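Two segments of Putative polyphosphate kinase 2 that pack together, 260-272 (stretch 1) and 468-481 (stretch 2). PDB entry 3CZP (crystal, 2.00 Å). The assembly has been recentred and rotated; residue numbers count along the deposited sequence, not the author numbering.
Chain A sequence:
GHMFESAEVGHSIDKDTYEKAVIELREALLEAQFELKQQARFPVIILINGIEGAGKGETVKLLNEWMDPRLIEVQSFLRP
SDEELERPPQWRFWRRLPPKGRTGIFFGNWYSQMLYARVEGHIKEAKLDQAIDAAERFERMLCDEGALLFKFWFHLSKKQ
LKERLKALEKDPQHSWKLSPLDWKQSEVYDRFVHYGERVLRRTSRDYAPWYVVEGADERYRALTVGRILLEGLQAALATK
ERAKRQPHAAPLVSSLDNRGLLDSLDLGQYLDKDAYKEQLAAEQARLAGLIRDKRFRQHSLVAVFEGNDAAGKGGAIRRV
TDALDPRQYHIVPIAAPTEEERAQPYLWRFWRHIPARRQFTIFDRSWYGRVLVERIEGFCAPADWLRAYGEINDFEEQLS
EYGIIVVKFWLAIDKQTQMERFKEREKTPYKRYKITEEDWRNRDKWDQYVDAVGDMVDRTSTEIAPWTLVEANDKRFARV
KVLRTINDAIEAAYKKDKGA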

# COMPACT_ATOMS: atom_id res chain seq x y z
N GLY A 260 25.34 -30.82 -11.16
CA GLY A 260 25.13 -32.21 -10.74
C GLY A 260 23.91 -32.44 -9.84
O GLY A 260 23.44 -33.57 -9.73
N LEU A 261 23.41 -31.37 -9.20
CA LEU A 261 22.16 -31.42 -8.42
C LEU A 261 20.96 -31.60 -9.35
O LEU A 261 19.97 -32.25 -8.99
CB LEU A 261 21.94 -30.12 -7.60
CG LEU A 261 22.99 -29.55 -6.62
CD1 LEU A 261 22.62 -28.10 -6.15
CD2 LEU A 261 23.28 -30.49 -5.41
N LEU A 262 21.05 -31.01 -10.55
CA LEU A 262 20.01 -31.09 -11.56
C LEU A 262 20.22 -32.25 -12.52
O LEU A 262 19.26 -32.91 -12.92
CB LEU A 262 19.93 -29.77 -12.37
CG LEU A 262 19.49 -28.46 -11.59
CD1 LEU A 262 19.48 -27.32 -12.66
CD2 LEU A 262 18.00 -28.59 -10.94
N ASP A 263 21.48 -32.52 -12.85
CA ASP A 263 21.82 -33.63 -13.73
C ASP A 263 21.53 -34.98 -13.07
O ASP A 263 21.30 -35.98 -13.75
CB ASP A 263 23.29 -33.56 -14.15
CG ASP A 263 23.57 -32.42 -15.11
OD1 ASP A 263 22.70 -32.14 -15.97
OD2 ASP A 263 24.65 -31.81 -15.01
N SER A 264 21.53 -35.00 -11.74
CA SER A 264 21.28 -36.23 -11.00
C SER A 264 19.79 -36.55 -10.74
O SER A 264 19.48 -37.63 -10.24
CB SER A 264 22.06 -36.27 -9.69
OG SER A 264 21.42 -35.53 -8.66
N LEU A 265 18.87 -35.65 -11.07
CA LEU A 265 17.44 -36.00 -10.96
C LEU A 265 17.03 -37.11 -11.90
O LEU A 265 17.52 -37.19 -13.03
CB LEU A 265 16.54 -34.81 -11.27
CG LEU A 265 16.55 -33.72 -10.22
CD1 LEU A 265 15.81 -32.52 -10.77
CD2 LEU A 265 15.90 -34.28 -8.97
N ASP A 266 16.09 -37.91 -11.43
CA ASP A 266 15.50 -38.95 -12.25
C ASP A 266 14.17 -38.41 -12.78
O ASP A 266 13.10 -38.56 -12.17
CB ASP A 266 15.33 -40.21 -11.42
CG ASP A 266 14.71 -41.34 -12.19
OD1 ASP A 266 14.34 -41.12 -13.37
OD2 ASP A 266 14.56 -42.43 -11.60
N LEU A 267 14.25 -37.83 -13.96
CA LEU A 267 13.11 -37.20 -14.60
C LEU A 267 12.24 -38.21 -15.33
O LEU A 267 11.27 -37.83 -16.00
CB LEU A 267 13.58 -36.13 -15.57
CG LEU A 267 14.40 -34.95 -15.07
CD1 LEU A 267 14.65 -34.02 -16.22
CD2 LEU A 267 13.69 -34.23 -13.93
N GLY A 268 12.60 -39.50 -15.22
CA GLY A 268 11.81 -40.62 -15.76
C GLY A 268 10.66 -41.04 -14.85
O GLY A 268 9.90 -41.90 -15.21
N GLN A 269 10.50 -40.40 -13.69
CA GLN A 269 9.43 -40.82 -12.75
C GLN A 269 8.03 -40.33 -13.14
O GLN A 269 7.88 -39.26 -13.73
CB GLN A 269 9.74 -40.32 -11.35
CG GLN A 269 11.01 -40.88 -10.76
CD GLN A 269 11.36 -40.15 -9.50
OE1 GLN A 269 11.03 -40.59 -8.41
NE2 GLN A 269 11.98 -38.99 -9.65
N TYR A 270 7.02 -41.12 -12.76
CA TYR A 270 5.61 -40.83 -13.08
C TYR A 270 4.57 -41.54 -12.18
O TYR A 270 4.91 -42.38 -11.36
CB TYR A 270 5.32 -41.17 -14.54
CG TYR A 270 5.36 -42.65 -14.86
CD1 TYR A 270 4.18 -43.39 -14.94
CD2 TYR A 270 6.57 -43.30 -15.07
CE1 TYR A 270 4.20 -44.75 -15.23
CE2 TYR A 270 6.60 -44.67 -15.36
CZ TYR A 270 5.41 -45.38 -15.45
OH TYR A 270 5.44 -46.71 -15.73
N LEU A 271 3.32 -41.13 -12.34
CA LEU A 271 2.18 -41.70 -11.65
C LEU A 271 1.13 -42.13 -12.67
O LEU A 271 0.76 -41.37 -13.58
CB LEU A 271 1.57 -40.68 -10.66
CG LEU A 271 2.14 -40.60 -9.25
CD1 LEU A 271 1.39 -39.53 -8.39
CD2 LEU A 271 2.10 -42.00 -8.59
N ASP A 272 0.67 -43.37 -12.51
CA ASP A 272 -0.47 -43.89 -13.26
C ASP A 272 -1.75 -43.13 -12.96
O ASP A 272 -1.93 -42.62 -11.84
CB ASP A 272 -0.70 -45.38 -12.92
CG ASP A 272 0.28 -46.27 -13.60
OD1 ASP A 272 0.84 -45.83 -14.64
OD2 ASP A 272 0.47 -47.41 -13.13
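Stretch 2 (468-481) TLVEANDKRFARVK

Stretch 2 enters as a strand, 468-471, turns through Ala-472 to Asp-474, and leaves as a helix that begins at Lys-475. It runs in the same order as stretch 1: the nearest CA pairs are Leu-262 CA with Leu-469 CA (8.2 Å), Leu-267 CA with Glu-471 CA (5.2 Å) and Tyr-270 CA with Phe-477 CA (5.0 Å). The two bury 784 Å² between them, and one direct hydrogen bond across them is clear.

In the strand, alternation sets the pattern. The CA-to-CB bonds of Leu-469 and Glu-471 point toward stretch 1, while that of Val-470 points away. Leu-469 CB lies 4.1 Å from Leu-265 CD1, and the m, t conformation (chi1 -50°) carries Leu-469 CD2 to 4.2 Å from Leu-262 CD2. Leu-262 starts sideways, but its m, t conformation brings its end nearer.

Glu-471 is buried and folded rather than extended: chi1 is m, chi2 is p at 81° and chi3 is -7°. This bend gives each carboxylate oxygen a partner. Glu-471 OE1 forms a salt bridge with Lys-481 NZ at 2.7 Å, linking strand to helix within stretch 2; Glu-471 OE2 accepts from water 1 at 2.7 Å, and that water in turn accepts from Asp-266 N at 2.8 Å. Leu-267 packs its CD2 3.9 Å from Glu-471 CA. Beside it, Gln-269 NE2 lies 3.3 Å from Glu-471 CG but donates within its own stretch to Asp-266 O (2.8 Å, 160°), across the type I turn 266-269.

Asp-474 is the N-cap of the helix. With chi1 at -179° (t), its OD2 accepts from Phe-477 N at 3.0 Å (145°) and also from Leu-271 N at 3.0 Å (156°). One oxygen therefore caps the helix and ties stretch 1 to its first turn. Tyr-270 CB lies 3.4 Å from Asp-474 OD2, although its CA-to-CB bond points away overall.

Phe-477 (chi1 175°, t; chi2 93°) presents a ring face to Gln-269: Gln-269 CB is 4.0 Å from the centroid of the Phe-477 ring and 17° off its normal, a CH-pi contact. Gln-269 OE1 also approaches Phe-477 CZ at 3.5 Å. One turn of helix farther on, Val-480 (chi1 175°, t) sets CG2 3.6 Å from Leu-271 CD1. Leu-271, in an m, t conformation with chi1 at -87°, also has CG 4.5 Å from Phe-477 CB and CB 4.0 Å from Arg-476 CB. The extended aliphatic part of Arg-476 (m, t, t) brings its CD within 3.4 Å of Leu-271 O.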

# COMPACT_ATOMS: atom_id res chain seq x y z
N THR A 468 12.97 -27.79 -2.89
CA THR A 468 12.45 -29.08 -3.36
C THR A 468 12.49 -29.06 -4.84
O THR A 468 11.86 -28.23 -5.45
CB THR A 468 10.98 -29.31 -2.94
OG1 THR A 468 10.87 -29.08 -1.54
CG2 THR A 468 10.46 -30.76 -3.32
N LEU A 469 13.28 -29.97 -5.40
CA LEU A 469 13.36 -30.13 -6.82
C LEU A 469 12.24 -31.11 -7.23
O LEU A 469 12.21 -32.27 -6.79
CB LEU A 469 14.78 -30.62 -7.23
CG LEU A 469 15.97 -29.82 -6.67
CD1 LEU A 469 17.31 -30.54 -6.89
CD2 LEU A 469 16.02 -28.35 -7.19
N VAL A 470 11.31 -30.64 -8.07
CA VAL A 470 10.20 -31.45 -8.52
C VAL A 470 10.49 -31.99 -9.92
O VAL A 470 10.74 -31.23 -10.83
CB VAL A 470 8.88 -30.65 -8.47
CG1 VAL A 470 7.69 -31.55 -8.86
CG2 VAL A 470 8.67 -30.02 -7.07
N GLU A 471 10.55 -33.29 -10.06
CA GLU A 471 10.73 -33.96 -11.37
C GLU A 471 9.40 -33.80 -12.10
O GLU A 471 8.40 -34.41 -11.71
CB GLU A 471 11.05 -35.45 -11.19
CG GLU A 471 12.35 -35.78 -10.46
CD GLU A 471 12.25 -35.70 -8.93
OE1 GLU A 471 11.22 -35.25 -8.38
OE2 GLU A 471 13.24 -36.07 -8.29
N ALA A 472 9.36 -32.92 -13.09
CA ALA A 472 8.08 -32.38 -13.58
C ALA A 472 7.69 -32.79 -14.99
O ALA A 472 6.64 -32.40 -15.49
CB ALA A 472 8.09 -30.85 -13.44
N ASN A 473 8.48 -33.67 -15.62
CA ASN A 473 8.14 -34.19 -16.94
C ASN A 473 6.74 -34.85 -16.99
O ASN A 473 6.10 -34.83 -18.03
CB ASN A 473 9.16 -35.25 -17.41
CG ASN A 473 10.40 -34.66 -18.06
OD1 ASN A 473 10.59 -33.46 -18.05
ND2 ASN A 473 11.28 -35.54 -18.63
N ASP A 474 6.34 -35.49 -15.87
CA ASP A 474 5.03 -36.09 -15.68
C ASP A 474 4.26 -35.20 -14.73
O ASP A 474 4.60 -35.10 -13.55
CB ASP A 474 5.13 -37.51 -15.07
CG ASP A 474 3.75 -38.16 -14.89
OD1 ASP A 474 3.02 -38.27 -15.88
OD2 ASP A 474 3.38 -38.54 -13.76
N LYS A 475 3.27 -34.51 -15.27
CA LYS A 475 2.42 -33.60 -14.49
C LYS A 475 1.81 -34.23 -13.24
O LYS A 475 1.67 -33.58 -12.20
CB LYS A 475 1.31 -32.99 -15.37
CG LYS A 475 1.74 -31.73 -16.15
CD LYS A 475 1.05 -31.66 -17.57
CE LYS A 475 1.38 -30.36 -18.29
NZ LYS A 475 0.41 -30.07 -19.38
N ARG A 476 1.43 -35.50 -13.35
CA ARG A 476 0.71 -36.17 -12.29
C ARG A 476 1.61 -36.35 -11.07
O ARG A 476 1.21 -36.06 -9.93
CB ARG A 476 0.20 -37.52 -12.78
CG ARG A 476 -0.82 -37.42 -13.88
CD ARG A 476 -1.34 -38.79 -14.23
NE ARG A 476 -2.57 -38.69 -15.00
CZ ARG A 476 -2.73 -39.09 -16.25
NH1 ARG A 476 -1.76 -39.69 -16.94
NH2 ARG A 476 -3.92 -38.92 -16.83
N PHE A 477 2.84 -36.80 -11.33
CA PHE A 477 3.87 -37.03 -10.29
C PHE A 477 4.20 -35.69 -9.64
O PHE A 477 4.15 -35.54 -8.40
CB PHE A 477 5.12 -37.68 -10.94
CG PHE A 477 6.29 -37.86 -10.00
CD1 PHE A 477 6.46 -39.06 -9.31
CD2 PHE A 477 7.20 -36.84 -9.80
CE1 PHE A 477 7.53 -39.24 -8.45
CE2 PHE A 477 8.29 -37.00 -8.91
CZ PHE A 477 8.44 -38.21 -8.23
N ALA A 478 4.49 -34.71 -10.49
CA ALA A 478 4.77 -33.32 -10.06
C ALA A 478 3.68 -32.76 -9.14
O ALA A 478 3.98 -32.24 -8.03
CB ALA A 478 4.97 -32.41 -11.30
N ARG A 479 2.42 -32.85 -9.55
CA ARG A 479 1.33 -32.32 -8.72
C ARG A 479 1.26 -32.91 -7.31
O ARG A 479 1.10 -32.18 -6.32
CB ARG A 479 -0.01 -32.44 -9.42
CG ARG A 479 -0.19 -31.52 -10.65
CD ARG A 479 -1.30 -32.08 -11.52
NE ARG A 479 -1.43 -31.30 -12.75
CZ ARG A 479 -2.24 -31.65 -13.76
NH1 ARG A 479 -3.00 -32.73 -13.66
NH2 ARG A 479 -2.31 -30.91 -14.86
N VAL A 480 1.35 -34.23 -7.23
CA VAL A 480 1.23 -34.92 -5.94
C VAL A 480 2.42 -34.60 -5.06
O VAL A 480 2.27 -34.36 -3.88
CB VAL A 480 1.05 -36.46 -6.16
CG1 VAL A 480 1.05 -37.17 -4.83
CG2 VAL A 480 -0.25 -36.71 -6.97
N LYS A 481 3.61 -34.57 -5.63
CA LYS A 481 4.82 -34.20 -4.90
C LYS A 481 4.74 -32.77 -4.28
O LYS A 481 5.11 -32.55 -3.12
CB LYS A 481 6.03 -34.37 -5.81
CG LYS A 481 7.32 -33.96 -5.19
CD LYS A 481 8.52 -34.42 -5.97
CE LYS A 481 9.83 -34.22 -5.17
NZ LYS A 481 10.95 -35.08 -5.67
O HOH W 1 15.40 -37.70 -8.70